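Local coordinates for aminopentol aminotransferase (Sphingopyxis macrogoltabida, PDB 6HBS), which catalyses the PLP-dependent deamination of aminopentol (hydrolysed fumonisin B1) to its 2-keto form, preferably passing the amino group to pyruvate, at residues Pro196-Glu200 / Val232-Phe236; His199-Gln205 / Pro374-Met378. The contacts are given in a common frame with arbitrary orientation. Residue numbers count along the deposited sequence, not the author numbering.

Overall arrangement
Both contacts start from the same piece of chain, strand 197-198 and what follows it, and they share His-199 and Glu-200. Contact 1 pairs it with the loop behind strand 226-230 of the seven-stranded mixed sheet, at the cofactor, its centre about 6 Å from the centre of the chain. Contact 2 lies further out, centres about 11 Å apart, where the turn before strand 206-207 meets residues 374-378. Arg-198 NE and Glu-203 OE1, 3.0 Å apart, form a salt bridge within the shared piece. Arg-233 NH1 lies 3.0 Å from Asn-377 OD1, a probable hydrogen bond that links the PLP pocket to the C-terminal part of the chain.

Contact 1: Pro196-Glu200 / Val232-Phe236; sequences PFRHE and VRAGF. With PLP (pyridoxal-5'-phosphate), chain C.
Residues 197-198 form a short, weakly bonded strand, while 232-234 take helical phi/psi without regular helical bonds, in the loop after strand 226-230. This is the cofactor site of a class-III PLP-dependent aminotransferase of fold type I, where the ends of two neighbouring parallel strands, 189-194 and 226-230, lead into the two segments. CA atoms are 7.3 Å apart for Pro-196 and Ala-234, and 8.5 Å for His-199 and Arg-233. The methyl of Ala-234 is wedged against apolar carbons: CB stands 3.7 Å from both Pro-196 CG and Phe-197 CE1. His-199 (chi1 50°) turns one ring face to Arg-233, whose CD lies over it 4.0 Å from the centroid in a CH-pi contact. Arg-233, t, t, m along chi1 to chi3, presents its guanidinium to PLP: NE donates to O3 at 2.8 Å, and NH2 adds a weak bond to the same O3 at 3.4 Å. Glu-200 OE2 lies 4.3 Å from Arg-233 NH2, beyond salt-bridge range; Glu-200 OE1 instead accepts from Tyr-145 N. The His-199 edge meets the cofactor methyl, CE1 to C2A 3.7 Å. One water bridges the segments, 2.9 Å from His-199 NE2 and accepting from Ala-234 N at 3.0 Å.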
ATOM      1  N   PRO A 196      12.326  -6.538  16.640  1.00 21.05           N
ATOM      2  CA  PRO A 196      13.075  -6.128  17.821  1.00 19.44           C
ATOM      3  C   PRO A 196      12.772  -6.971  19.066  1.00 19.60           C
ATOM      4  O   PRO A 196      13.560  -6.944  19.992  1.00 21.76           O
ATOM      5  CB  PRO A 196      12.693  -4.663  18.042  1.00 19.65           C
ATOM      6  CG  PRO A 196      11.358  -4.509  17.345  1.00 20.52           C
ATOM      7  CD  PRO A 196      11.287  -5.557  16.259  1.00 20.37           C
ATOM      8  N   PHE A 197      11.666  -7.710  19.054  1.00 20.89           N
ATOM      9  CA  PHE A 197      11.461  -8.845  19.967  1.00 20.31           C
ATOM     10  C   PHE A 197      10.660  -9.909  19.212  1.00 20.93           C
ATOM     11  O   PHE A 197      10.231  -9.673  18.055  1.00 21.35           O
ATOM     12  CB  PHE A 197      10.842  -8.385  21.295  1.00 20.89           C
ATOM     13  CG  PHE A 197       9.493  -7.718  21.249  1.00 19.41           C
ATOM     14  CD1 PHE A 197       9.377  -6.348  21.048  1.00 18.80           C
ATOM     15  CD2 PHE A 197       8.342  -8.461  21.486  1.00 19.18           C
ATOM     16  CE1 PHE A 197       8.123  -5.743  21.051  1.00 19.69           C
ATOM     17  CE2 PHE A 197       7.089  -7.856  21.483  1.00 20.53           C
ATOM     18  CZ  PHE A 197       6.979  -6.501  21.248  1.00 19.10           C
ATOM     19  N   ARG A 198      10.456 -11.078  19.835  1.00 19.59           N
ATOM     20  CA  ARG A 198       9.667 -12.122  19.238  1.00 18.95           C
ATOM     21  C   ARG A 198       8.191 -11.805  19.481  1.00 19.35           C
ATOM     22  O   ARG A 198       7.725 -11.820  20.649  1.00 19.60           O
ATOM     23  CB  ARG A 198      10.017 -13.491  19.828  1.00 21.64           C
ATOM     24  CG  ARG A 198       9.283 -14.648  19.167  1.00 21.60           C
ATOM     25  CD  ARG A 198       9.769 -14.866  17.747  1.00 22.05           C
ATOM     26  NE  ARG A 198       9.162 -16.051  17.167  1.00 22.46           N
ATOM     27  CZ  ARG A 198       9.460 -16.538  15.971  1.00 24.64           C
ATOM     28  NH1 ARG A 198      10.221 -15.838  15.132  1.00 19.90           N
ATOM     29  NH2 ARG A 198       8.996 -17.732  15.649  1.00 22.90           N
ATOM     30  N   HIS A 199       7.465 -11.491  18.394  1.00 19.03           N
ATOM     31  CA  HIS A 199       6.054 -11.114  18.453  1.00 20.51           C
ATOM     32  C   HIS A 199       5.294 -11.831  17.338  1.00 21.82           C
ATOM     33  O   HIS A 199       5.076 -11.268  16.253  1.00 21.17           O
ATOM     34  CB  HIS A 199       5.857  -9.583  18.489  1.00 19.48           C
ATOM     35  CG  HIS A 199       6.576  -8.761  17.458  1.00 19.79           C
ATOM     36  ND1 HIS A 199       6.460  -8.983  16.093  1.00 18.53           N
ATOM     37  CD2 HIS A 199       7.337  -7.650  17.588  1.00 21.05           C
ATOM     38  CE1 HIS A 199       7.170  -8.065  15.449  1.00 19.67           C
ATOM     39  NE2 HIS A 199       7.701  -7.218  16.337  1.00 18.74           N
ATOM     40  N   GLU A 200       4.912 -13.090  17.602  1.00 20.55           N
ATOM     41  CA  GLU A 200       4.225 -13.907  16.595  1.00 21.56           C
ATOM     42  C   GLU A 200       3.000 -14.585  17.195  1.00 22.76           C
ATOM     43  O   GLU A 200       2.934 -14.818  18.408  1.00 22.25           O
ATOM     44  CB  GLU A 200       5.184 -14.954  16.012  1.00 22.38           C
ATOM     45  CG  GLU A 200       6.431 -14.330  15.388  1.00 22.73           C
ATOM     46  CD  GLU A 200       6.169 -13.373  14.231  1.00 21.38           C
ATOM     47  OE1 GLU A 200       7.015 -12.475  13.976  1.00 22.17           O
ATOM     48  OE2 GLU A 200       5.151 -13.540  13.571  1.00 21.67           O
ATOM     49  N   VAL A 232       7.954  -2.302  12.232  1.00 16.84           N
ATOM     50  CA  VAL A 232       6.608  -1.961  11.769  1.00 16.14           C
ATOM     51  C   VAL A 232       5.598  -2.148  12.919  1.00 16.70           C
ATOM     52  O   VAL A 232       4.640  -1.356  13.056  1.00 15.73           O
ATOM     53  CB  VAL A 232       6.225  -2.771  10.511  1.00 15.98           C
ATOM     54  CG1 VAL A 232       4.729  -2.652  10.219  1.00 15.56           C
ATOM     55  CG2 VAL A 232       7.043  -2.322   9.310  1.00 15.47           C
ATOM     56  N   ARG A 233       5.768  -3.229  13.695  1.00 16.15           N
ATOM     57  CA  ARG A 233       4.858  -3.570  14.744  1.00 18.85           C
ATOM     58  C   ARG A 233       5.185  -2.849  16.062  1.00 17.55           C
ATOM     59  O   ARG A 233       4.259  -2.324  16.742  1.00 17.49           O
ATOM     60  CB  ARG A 233       4.784  -5.076  14.990  1.00 19.95           C
ATOM     61  CG  ARG A 233       3.463  -5.459  15.643  1.00 22.10           C
ATOM     62  CD  ARG A 233       3.298  -6.933  15.936  1.00 24.84           C
ATOM     63  NE  ARG A 233       3.272  -7.726  14.718  1.00 26.00           N
ATOM     64  CZ  ARG A 233       3.048  -9.036  14.659  1.00 30.25           C
ATOM     65  NH1 ARG A 233       2.540  -9.674  15.706  1.00 28.39           N
ATOM     66  NH2 ARG A 233       3.293  -9.696  13.533  1.00 29.17           N
ATOM     67  N   ALA A 234       6.457  -2.868  16.469  1.00 16.84           N
ATOM     68  CA  ALA A 234       6.854  -2.379  17.819  1.00 17.94           C
ATOM     69  C   ALA A 234       7.243  -0.890  17.824  1.00 17.15           C
ATOM     70  O   ALA A 234       7.367  -0.297  18.890  1.00 16.67           O
ATOM     71  CB  ALA A 234       7.996  -3.229  18.330  1.00 18.99           C
ATOM     72  N   GLY A 235       7.469  -0.296  16.641  1.00 16.45           N
ATOM     73  CA  GLY A 235       7.976   1.041  16.567  1.00 16.58           C
ATOM     74  C   GLY A 235       7.081   2.009  17.354  1.00 17.27           C
ATOM     75  O   GLY A 235       5.858   1.950  17.268  1.00 17.99           O
ATOM     76  N   PHE A 236       7.730   2.799  18.212  1.00 18.11           N
ATOM     77  CA  PHE A 236       7.171   3.853  19.040  1.00 17.71           C
ATOM     78  C   PHE A 236       6.351   3.328  20.220  1.00 18.62           C
ATOM     79  O   PHE A 236       5.821   4.147  20.983  1.00 18.71           O
ATOM     80  CB  PHE A 236       6.345   4.848  18.221  1.00 17.39           C
ATOM     81  CG  PHE A 236       7.203   5.561  17.225  1.00 17.56           C
ATOM     82  CD1 PHE A 236       8.311   6.258  17.646  1.00 17.91           C
ATOM     83  CD2 PHE A 236       6.888   5.556  15.873  1.00 17.57           C
ATOM     84  CE1 PHE A 236       9.097   6.934  16.735  1.00 20.00           C
ATOM     85  CE2 PHE A 236       7.674   6.254  14.972  1.00 17.83           C
ATOM     86  CZ  PHE A 236       8.769   6.933  15.400  1.00 19.16           C
TER
HETATM   87  N1  PLP C 501       6.409  -6.356   9.582  1.00 22.84           N
HETATM   88  C2  PLP C 501       5.878  -6.567  10.806  1.00 22.56           C
HETATM   89  C2A PLP C 501       6.748  -6.876  12.001  1.00 22.58           C
HETATM   90  C3  PLP C 501       4.436  -6.422  10.990  1.00 23.46           C
HETATM   91  O3  PLP C 501       3.873  -6.613  12.201  1.00 27.16           O
HETATM   92  C4  PLP C 501       3.595  -6.056   9.828  1.00 24.14           C
HETATM   93  C4A PLP C 501       2.134  -5.899  10.055  1.00 27.75           C
HETATM   94  C5  PLP C 501       4.299  -5.915   8.519  1.00 22.24           C
HETATM   95  C6  PLP C 501       5.682  -6.050   8.484  1.00 21.74           C
HETATM   96  C5A PLP C 501       3.567  -5.563   7.225  1.00 22.22           C
HETATM   97  O4P PLP C 501       2.834  -4.317   7.349  1.00 21.35           O
HETATM   98  P   PLP C 501       1.513  -4.232   6.431  1.00 20.19           P
HETATM   99  O1P PLP C 501       0.523  -5.175   6.945  1.00 21.89           O
HETATM  100  O2P PLP C 501       1.973  -4.648   5.064  1.00 18.60           O
HETATM  101  O3P PLP C 501       1.143  -2.775   6.611  1.00 18.00           O
HETATM  102  O   HOH W   1       8.216  -4.758  14.958  1.00 14.48           O

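Contact 2: His199-Gln205 / Pro374-Met378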
ATOM      1  N   HIS A 199       7.465 -11.491  18.394  1.00 19.03           N
ATOM      2  CA  HIS A 199       6.054 -11.114  18.453  1.00 20.51           C
ATOM      3  C   HIS A 199       5.294 -11.831  17.338  1.00 21.82           C
ATOM      4  O   HIS A 199       5.076 -11.268  16.253  1.00 21.17           O
ATOM      5  CB  HIS A 199       5.857  -9.583  18.489  1.00 19.48           C
ATOM      6  CG  HIS A 199       6.576  -8.761  17.458  1.00 19.79           C
ATOM      7  ND1 HIS A 199       6.460  -8.983  16.093  1.00 18.53           N
ATOM      8  CD2 HIS A 199       7.337  -7.650  17.588  1.00 21.05           C
ATOM      9  CE1 HIS A 199       7.170  -8.065  15.449  1.00 19.67           C
ATOM     10  NE2 HIS A 199       7.701  -7.218  16.337  1.00 18.74           N
ATOM     11  N   GLU A 200       4.912 -13.090  17.602  1.00 20.55           N
ATOM     12  CA  GLU A 200       4.225 -13.907  16.595  1.00 21.56           C
ATOM     13  C   GLU A 200       3.000 -14.585  17.195  1.00 22.76           C
ATOM     14  O   GLU A 200       2.934 -14.818  18.408  1.00 22.25           O
ATOM     15  CB  GLU A 200       5.184 -14.954  16.012  1.00 22.38           C
ATOM     16  CG  GLU A 200       6.431 -14.330  15.388  1.00 22.73           C
ATOM     17  CD  GLU A 200       6.169 -13.373  14.231  1.00 21.38           C
ATOM     18  OE1 GLU A 200       7.015 -12.475  13.976  1.00 22.17           O
ATOM     19  OE2 GLU A 200       5.151 -13.540  13.571  1.00 21.67           O
ATOM     20  N   VAL A 201       2.097 -14.991  16.295  1.00 23.45           N
ATOM     21  CA  VAL A 201       0.838 -15.621  16.651  1.00 23.71           C
ATOM     22  C   VAL A 201       1.058 -17.023  17.229  1.00 24.84           C
ATOM     23  O   VAL A 201       1.977 -17.733  16.856  1.00 23.53           O
ATOM     24  CB  VAL A 201      -0.160 -15.658  15.480  1.00 24.43           C
ATOM     25  CG1 VAL A 201      -0.545 -14.241  15.072  1.00 23.24           C
ATOM     26  CG2 VAL A 201       0.372 -16.478  14.303  1.00 24.85           C
ATOM     27  N   PHE A 202       0.160 -17.391  18.152  1.00 23.04           N
ATOM     28  CA  PHE A 202       0.110 -18.719  18.771  1.00 24.67           C
ATOM     29  C   PHE A 202       1.412 -19.063  19.493  1.00 24.31           C
ATOM     30  O   PHE A 202       1.643 -20.220  19.798  1.00 25.51           O
ATOM     31  CB  PHE A 202      -0.224 -19.794  17.726  1.00 26.47           C
ATOM     32  CG  PHE A 202      -1.629 -19.704  17.192  1.00 28.37           C
ATOM     33  CD1 PHE A 202      -2.697 -20.153  17.953  1.00 30.03           C
ATOM     34  CD2 PHE A 202      -1.889 -19.135  15.958  1.00 30.06           C
ATOM     35  CE1 PHE A 202      -3.989 -20.079  17.460  1.00 31.16           C
ATOM     36  CE2 PHE A 202      -3.180 -19.037  15.469  1.00 28.96           C
ATOM     37  CZ  PHE A 202      -4.227 -19.501  16.229  1.00 32.03           C
ATOM     38  N   GLU A 203       2.237 -18.069  19.815  1.00 22.59           N
ATOM     39  CA  GLU A 203       3.524 -18.322  20.415  1.00 22.95           C
ATOM     40  C   GLU A 203       3.781 -17.261  21.496  1.00 24.25           C
ATOM     41  O   GLU A 203       3.427 -16.076  21.319  1.00 20.38           O
ATOM     42  CB  GLU A 203       4.584 -18.331  19.306  1.00 24.54           C
ATOM     43  CG  GLU A 203       6.000 -18.556  19.805  1.00 28.85           C
ATOM     44  CD  GLU A 203       7.070 -18.435  18.719  1.00 29.64           C
ATOM     45  OE1 GLU A 203       8.239 -18.166  19.069  1.00 30.47           O
ATOM     46  OE2 GLU A 203       6.720 -18.589  17.531  1.00 29.02           O
ATOM     47  N   ASP A 204       4.404 -17.692  22.603  1.00 23.58           N
ATOM     48  CA  ASP A 204       4.827 -16.802  23.674  1.00 24.28           C
ATOM     49  C   ASP A 204       5.822 -15.808  23.090  1.00 22.30           C
ATOM     50  O   ASP A 204       6.610 -16.136  22.179  1.00 21.36           O
ATOM     51  CB  ASP A 204       5.427 -17.550  24.877  1.00 27.46           C
ATOM     52  CG  ASP A 204       4.434 -18.453  25.617  1.00 30.52           C
ATOM     53  OD1 ASP A 204       3.280 -18.046  25.840  1.00 28.33           O
ATOM     54  OD2 ASP A 204       4.816 -19.587  25.954  1.00 34.55           O
ATOM     55  N   GLN A 205       5.725 -14.570  23.574  1.00 20.72           N
ATOM     56  CA  GLN A 205       6.643 -13.507  23.204  1.00 21.55           C
ATOM     57  C   GLN A 205       7.903 -13.592  24.079  1.00 21.72           C
ATOM     58  O   GLN A 205       7.902 -14.217  25.143  1.00 21.19           O
ATOM     59  CB  GLN A 205       5.955 -12.146  23.308  1.00 21.17           C
ATOM     60  CG  GLN A 205       4.793 -12.040  22.342  1.00 22.38           C
ATOM     61  CD  GLN A 205       4.292 -10.627  22.149  1.00 22.93           C
ATOM     62  OE1 GLN A 205       4.152 -10.184  21.012  1.00 20.97           O
ATOM     63  NE2 GLN A 205       3.989  -9.936  23.249  1.00 20.70           N
ATOM     64  N   PRO A 374      -6.974 -14.047  21.846  1.00 21.70           N
ATOM     65  CA  PRO A 374      -6.395 -15.283  22.364  1.00 23.00           C
ATOM     66  C   PRO A 374      -5.165 -15.842  21.636  1.00 24.46           C
ATOM     67  O   PRO A 374      -4.567 -16.776  22.191  1.00 22.56           O
ATOM     68  CB  PRO A 374      -7.561 -16.271  22.201  1.00 22.48           C
ATOM     69  CG  PRO A 374      -8.255 -15.806  20.976  1.00 21.24           C
ATOM     70  CD  PRO A 374      -8.210 -14.301  21.087  1.00 21.66           C
ATOM     71  N   TYR A 375      -4.771 -15.292  20.456  1.00 23.22           N
ATOM     72  CA  TYR A 375      -3.560 -15.846  19.771  1.00 23.39           C
ATOM     73  C   TYR A 375      -2.583 -14.776  19.238  1.00 22.77           C
ATOM     74  O   TYR A 375      -1.444 -15.112  18.912  1.00 23.81           O
ATOM     75  CB  TYR A 375      -3.966 -16.912  18.737  1.00 24.10           C
ATOM     76  CG  TYR A 375      -4.664 -16.435  17.496  1.00 25.19           C
ATOM     77  CD1 TYR A 375      -3.982 -15.715  16.516  1.00 28.29           C
ATOM     78  CD2 TYR A 375      -5.999 -16.726  17.273  1.00 26.64           C
ATOM     79  CE1 TYR A 375      -4.609 -15.283  15.351  1.00 28.22           C
ATOM     80  CE2 TYR A 375      -6.646 -16.288  16.121  1.00 29.81           C
ATOM     81  CZ  TYR A 375      -5.945 -15.581  15.151  1.00 29.49           C
ATOM     82  OH  TYR A 375      -6.579 -15.138  14.031  1.00 29.66           O
ATOM     83  N   HIS A 376      -2.987 -13.507  19.183  1.00 20.13           N
ATOM     84  CA  HIS A 376      -2.189 -12.422  18.621  1.00 19.42           C
ATOM     85  C   HIS A 376      -1.876 -11.438  19.731  1.00 18.62           C
ATOM     86  O   HIS A 376      -2.741 -11.149  20.578  1.00 20.44           O
ATOM     87  CB  HIS A 376      -2.941 -11.725  17.476  1.00 20.11           C
ATOM     88  CG  HIS A 376      -2.150 -10.743  16.665  1.00 20.84           C
ATOM     89  ND1 HIS A 376      -1.715  -9.526  17.176  1.00 20.45           N
ATOM     90  CD2 HIS A 376      -1.770 -10.770  15.357  1.00 21.87           C
ATOM     91  CE1 HIS A 376      -1.067  -8.857  16.234  1.00 21.03           C
ATOM     92  NE2 HIS A 376      -1.092  -9.608  15.088  1.00 20.97           N
ATOM     93  N   ASN A 377      -0.675 -10.862  19.705  1.00 17.52           N
ATOM     94  CA  ASN A 377      -0.336  -9.905  20.728  1.00 18.64           C
ATOM     95  C   ASN A 377      -1.279  -8.705  20.647  1.00 18.61           C
ATOM     96  O   ASN A 377      -1.810  -8.373  19.576  1.00 17.63           O
ATOM     97  CB  ASN A 377       1.111  -9.408  20.694  1.00 20.32           C
ATOM     98  CG  ASN A 377       1.398  -8.485  19.531  1.00 20.94           C
ATOM     99  OD1 ASN A 377       1.708  -8.953  18.443  1.00 21.58           O
ATOM    100  ND2 ASN A 377       1.276  -7.174  19.744  1.00 18.77           N
ATOM    101  N   MET A 378      -1.475  -8.085  21.823  1.00 18.72           N
ATOM    102  CA  MET A 378      -2.285  -6.898  21.982  1.00 17.61           C
ATOM    103  C   MET A 378      -1.394  -5.667  22.047  1.00 16.09           C
ATOM    104  O   MET A 378      -0.174  -5.752  21.918  1.00 17.16           O
ATOM    105  CB  MET A 378      -3.168  -7.073  23.221  1.00 18.18           C
ATOM    106  CG  MET A 378      -4.271  -8.036  22.910  1.00 19.12           C
ATOM    107  SD  MET A 378      -5.074  -8.733  24.359  1.00 22.58           S
ATOM    108  CE  MET A 378      -3.903 -10.020  24.777  1.00 24.04           C
TER
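Tyr-375 has more surface covered here than any other residue of the two segments, and it works through both its ring and its backbone. Its ring lies almost flat against that of Phe-202 in an offset stack, centroids 4.3 Å apart and planes at 10°, with Phe-202 CZ only 3.3 Å from Tyr-375 CG. The offset brings Tyr-375 CB over the Phe-202 face, 3.5 Å from its centroid, as a CH-pi contact. Tyr-359 of helix 356-367 touches both aromatic side chains.

Phe-202 sits at the third position of a type II beta turn from Glu-200 to Glu-203, with positive phi (59°); its amide N donates to Tyr-375 O at 2.9 Å. Val-201 CA approaches the same carbonyl at 3.3 Å in a CA-H...O contact, while Val-201 CB sits by the edge of the Tyr-375 ring, 4.0 Å from CD1.

Gln-205 OE1 abuts CB of Asn-377, the third large contributor, at 3.2 Å and has no polar partner in the model, whereas NE2 of Gln-205 bonds to Met-344 O. Asn-377 ND2 donates a hydrogen bond to Met-378 O, the next residue, at 3.0 Å, and Asn-377 OD1 is the probable acceptor for Arg-233 NH1.

One stacked aromatic pair and one backbone hydrogen bond therefore join the loop between strands 197-198 and 206-207 to that between strand 370-371 and helix 386-405, in the C-terminal part that forms the small domain of fold-type I aminotransferases. Asn-377, through Arg-233, and His-199, which itself touches PLP, connect the contact to the cofactor pocket.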